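PDB 3MCU: dipicolinate synthase, B chain from Bacillus cereus, which probably works together with its partner DpaA to convert dihydrodipicolinate to dipicolinate during sporulation, with NADP as the cofactor. Local coordinates for residues D[98-103]-D[109-114]. Residues are numbered along the deposited sequence; the frame is centred on the assembly and turned at random.
Sequences MSKFAN and PVLMAA
Leu111, Phe101, Lys100 and Ala114 form a buried, apolar helix-helix contact in a Rossmann-like flavoprotein-family fold, joining helices 95-102 and 109-118, which follow one another between the parallel strands 87-94 and 124-130. It illustrates how two successive helices can share one layer on a sheet with their axes well separated: the axes of segments 98-102 and 109-114 come no closer than 10.5 Å, at an angle of 36°, no hydrogen bond crosses between 98-103 and 109-114, and the contact is made by side chains and by one methyl against the facing backbone. Leu111 does most of the bridging, its two methyls dividing the work. Leu111 CD2 lies against the backbone of the facing helix, 3.6 Å from Phe101 N, and also meets Phe101 CB. Leu111 CD1 lies 3.8 Å from Lys100 CB, where the leucine crosses the aliphatic part of the lysine at about a right angle. Beyond that apolar stem Lys100 turns away, and its NZ forms a salt bridge with Asp107 of a second subunit, so one residue serves both the intrachain packing and the assembly. With CG anti to the backbone N (chi1 -169°), the Phe101 ring lies against the sheet, touching Val124 and Leu126 of strand 124-130, while Leu144 of helix 138-145 also packs on it. Ala114, itself resting on Ile90 of strand 87-94, approaches this ring obliquely, with its CB 3.7 Å from Phe101 CE1 and 4.0 Å from Phe101 CZ.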
HETATM    1  N   MSE D  98       1.000  14.471  -8.226  1.00 24.68           N
HETATM    2  CA  MSE D  98       1.260  13.067  -8.530  1.00 24.54           C
HETATM    3  C   MSE D  98       0.772  12.140  -7.406  1.00 23.44           C
HETATM    4  O   MSE D  98       0.187  11.084  -7.649  1.00 22.63           O
HETATM    5  CB  MSE D  98       2.757  12.840  -8.756  1.00 22.07           C
HETATM    6  CG  MSE D  98       3.077  11.382  -9.029  1.00 26.18           C
HETATM    7 SE   MSE D  98       4.868  11.080  -9.741  1.00 39.71          SE
HETATM    8  CE  MSE D  98       5.874  11.296  -8.076  1.00 26.44           C
ATOM      9  N   SER D  99       1.043  12.534  -6.173  1.00 22.64           N
ATOM     10  CA  SER D  99       0.573  11.798  -5.017  1.00 23.60           C
ATOM     11  C   SER D  99      -0.943  11.778  -4.983  1.00 20.86           C
ATOM     12  O   SER D  99      -1.553  10.733  -4.768  1.00 21.69           O
ATOM     13  CB  SER D  99       1.107  12.435  -3.733  1.00 25.14           C
ATOM     14  OG  SER D  99       0.481  11.848  -2.605  1.00 26.50           O
ATOM     15  N   LYS D 100      -1.557  12.934  -5.199  1.00 21.38           N
ATOM     16  CA  LYS D 100      -3.013  13.011  -5.205  1.00 24.81           C
ATOM     17  C   LYS D 100      -3.628  12.176  -6.345  1.00 25.56           C
ATOM     18  O   LYS D 100      -4.580  11.416  -6.129  1.00 23.77           O
ATOM     19  CB  LYS D 100      -3.475  14.473  -5.252  1.00 28.25           C
ATOM     20  CG  LYS D 100      -3.376  15.202  -3.898  1.00 33.07           C
ATOM     21  CD  LYS D 100      -3.514  16.724  -4.045  1.00 33.83           C
ATOM     22  CE  LYS D 100      -3.733  17.381  -2.682  1.00 41.71           C
ATOM     23  NZ  LYS D 100      -3.161  18.759  -2.565  1.00 46.30           N
ATOM     24  N   PHE D 101      -3.076  12.310  -7.551  1.00 21.27           N
ATOM     25  CA  PHE D 101      -3.493  11.490  -8.686  1.00 20.32           C
ATOM     26  C   PHE D 101      -3.403   9.998  -8.334  1.00 21.00           C
ATOM     27  O   PHE D 101      -4.380   9.264  -8.496  1.00 20.37           O
ATOM     28  CB  PHE D 101      -2.645  11.809  -9.931  1.00 20.40           C
ATOM     29  CG  PHE D 101      -3.181  11.208 -11.208  1.00 22.75           C
ATOM     30  CD1 PHE D 101      -4.540  11.119 -11.429  1.00 21.98           C
ATOM     31  CD2 PHE D 101      -2.323  10.758 -12.188  1.00 22.93           C
ATOM     32  CE1 PHE D 101      -5.033  10.574 -12.587  1.00 21.56           C
ATOM     33  CE2 PHE D 101      -2.806  10.218 -13.357  1.00 20.61           C
ATOM     34  CZ  PHE D 101      -4.154  10.122 -13.562  1.00 20.56           C
ATOM     35  N   ALA D 102      -2.247   9.549  -7.846  1.00 19.24           N
ATOM     36  CA  ALA D 102      -2.056   8.119  -7.530  1.00 20.03           C
ATOM     37  C   ALA D 102      -3.072   7.612  -6.520  1.00 22.97           C
ATOM     38  O   ALA D 102      -3.431   6.439  -6.531  1.00 23.30           O
ATOM     39  CB  ALA D 102      -0.669   7.853  -7.007  1.00 19.56           C
ATOM     40  N   ASN D 103      -3.517   8.497  -5.637  1.00 21.88           N
ATOM     41  CA  ASN D 103      -4.474   8.117  -4.605  1.00 25.26           C
ATOM     42  C   ASN D 103      -5.927   8.392  -4.996  1.00 25.99           C
ATOM     43  O   ASN D 103      -6.836   8.151  -4.213  1.00 27.40           O
ATOM     44  CB  ASN D 103      -4.125   8.790  -3.275  1.00 25.04           C
ATOM     45  CG  ASN D 103      -2.873   8.215  -2.652  1.00 26.83           C
ATOM     46  OD1 ASN D 103      -1.852   8.897  -2.535  1.00 28.82           O
ATOM     47  ND2 ASN D 103      -2.927   6.945  -2.279  1.00 27.97           N
ATOM     48  N   PRO D 109      -8.755  21.306 -10.575  1.00 34.35           N
ATOM     49  CA  PRO D 109      -9.309  21.210 -11.936  1.00 32.01           C
ATOM     50  C   PRO D 109      -8.579  20.175 -12.790  1.00 26.92           C
ATOM     51  O   PRO D 109      -9.193  19.417 -13.553  1.00 25.24           O
ATOM     52  CB  PRO D 109      -9.091  22.620 -12.489  1.00 35.14           C
ATOM     53  CG  PRO D 109      -9.175  23.493 -11.264  1.00 38.91           C
ATOM     54  CD  PRO D 109      -8.509  22.702 -10.172  1.00 35.87           C
ATOM     55  N   VAL D 110      -7.268  20.127 -12.624  1.00 27.82           N
ATOM     56  CA  VAL D 110      -6.421  19.250 -13.414  1.00 25.46           C
ATOM     57  C   VAL D 110      -6.583  17.783 -13.022  1.00 24.13           C
ATOM     58  O   VAL D 110      -6.644  16.912 -13.889  1.00 22.36           O
ATOM     59  CB  VAL D 110      -4.946  19.698 -13.324  1.00 26.97           C
ATOM     60  CG1 VAL D 110      -4.024  18.674 -13.953  1.00 21.56           C
ATOM     61  CG2 VAL D 110      -4.792  21.047 -13.991  1.00 30.18           C
ATOM     62  N   LEU D 111      -6.660  17.514 -11.720  1.00 25.35           N
ATOM     63  CA  LEU D 111      -6.881  16.158 -11.228  1.00 25.37           C
ATOM     64  C   LEU D 111      -8.255  15.628 -11.653  1.00 25.03           C
ATOM     65  O   LEU D 111      -8.402  14.445 -11.996  1.00 24.05           O
ATOM     66  CB  LEU D 111      -6.765  16.105  -9.695  1.00 26.80           C
ATOM     67  CG  LEU D 111      -5.401  16.365  -9.025  1.00 30.83           C
ATOM     68  CD1 LEU D 111      -5.581  16.672  -7.550  1.00 30.94           C
ATOM     69  CD2 LEU D 111      -4.436  15.214  -9.192  1.00 26.46           C
HETATM   70  N   MSE D 112      -9.268  16.491 -11.606  1.00 25.41           N
HETATM   71  CA  MSE D 112     -10.609  16.087 -12.013  1.00 24.09           C
HETATM   72  C   MSE D 112     -10.649  15.809 -13.516  1.00 24.04           C
HETATM   73  O   MSE D 112     -11.359  14.899 -13.969  1.00 21.77           O
HETATM   74  CB  MSE D 112     -11.643  17.147 -11.636  1.00 26.67           C
HETATM   75  CG  MSE D 112     -13.024  16.860 -12.208  1.00 32.05           C
HETATM   76 SE   MSE D 112     -13.826  15.224 -11.438  1.00 44.57          SE
HETATM   77  CE  MSE D 112     -14.264  15.901  -9.666  1.00 34.18           C
ATOM     78  N   ALA D 113      -9.880  16.598 -14.277  1.00 23.10           N
ATOM     79  CA  ALA D 113      -9.768  16.430 -15.728  1.00 23.91           C
ATOM     80  C   ALA D 113      -9.142  15.087 -16.063  1.00 22.34           C
ATOM     81  O   ALA D 113      -9.598  14.396 -16.974  1.00 20.30           O
ATOM     82  CB  ALA D 113      -8.933  17.559 -16.350  1.00 24.28           C
ATOM     83  N   ALA D 114      -8.092  14.737 -15.317  1.00 22.00           N
ATOM     84  CA  ALA D 114      -7.402  13.462 -15.471  1.00 21.01           C
ATOM     85  C   ALA D 114      -8.329  12.290 -15.137  1.00 19.94           C
ATOM     86  O   ALA D 114      -8.348  11.272 -15.827  1.00 19.06           O
ATOM     87  CB  ALA D 114      -6.142  13.428 -14.602  1.00 18.16           C
TER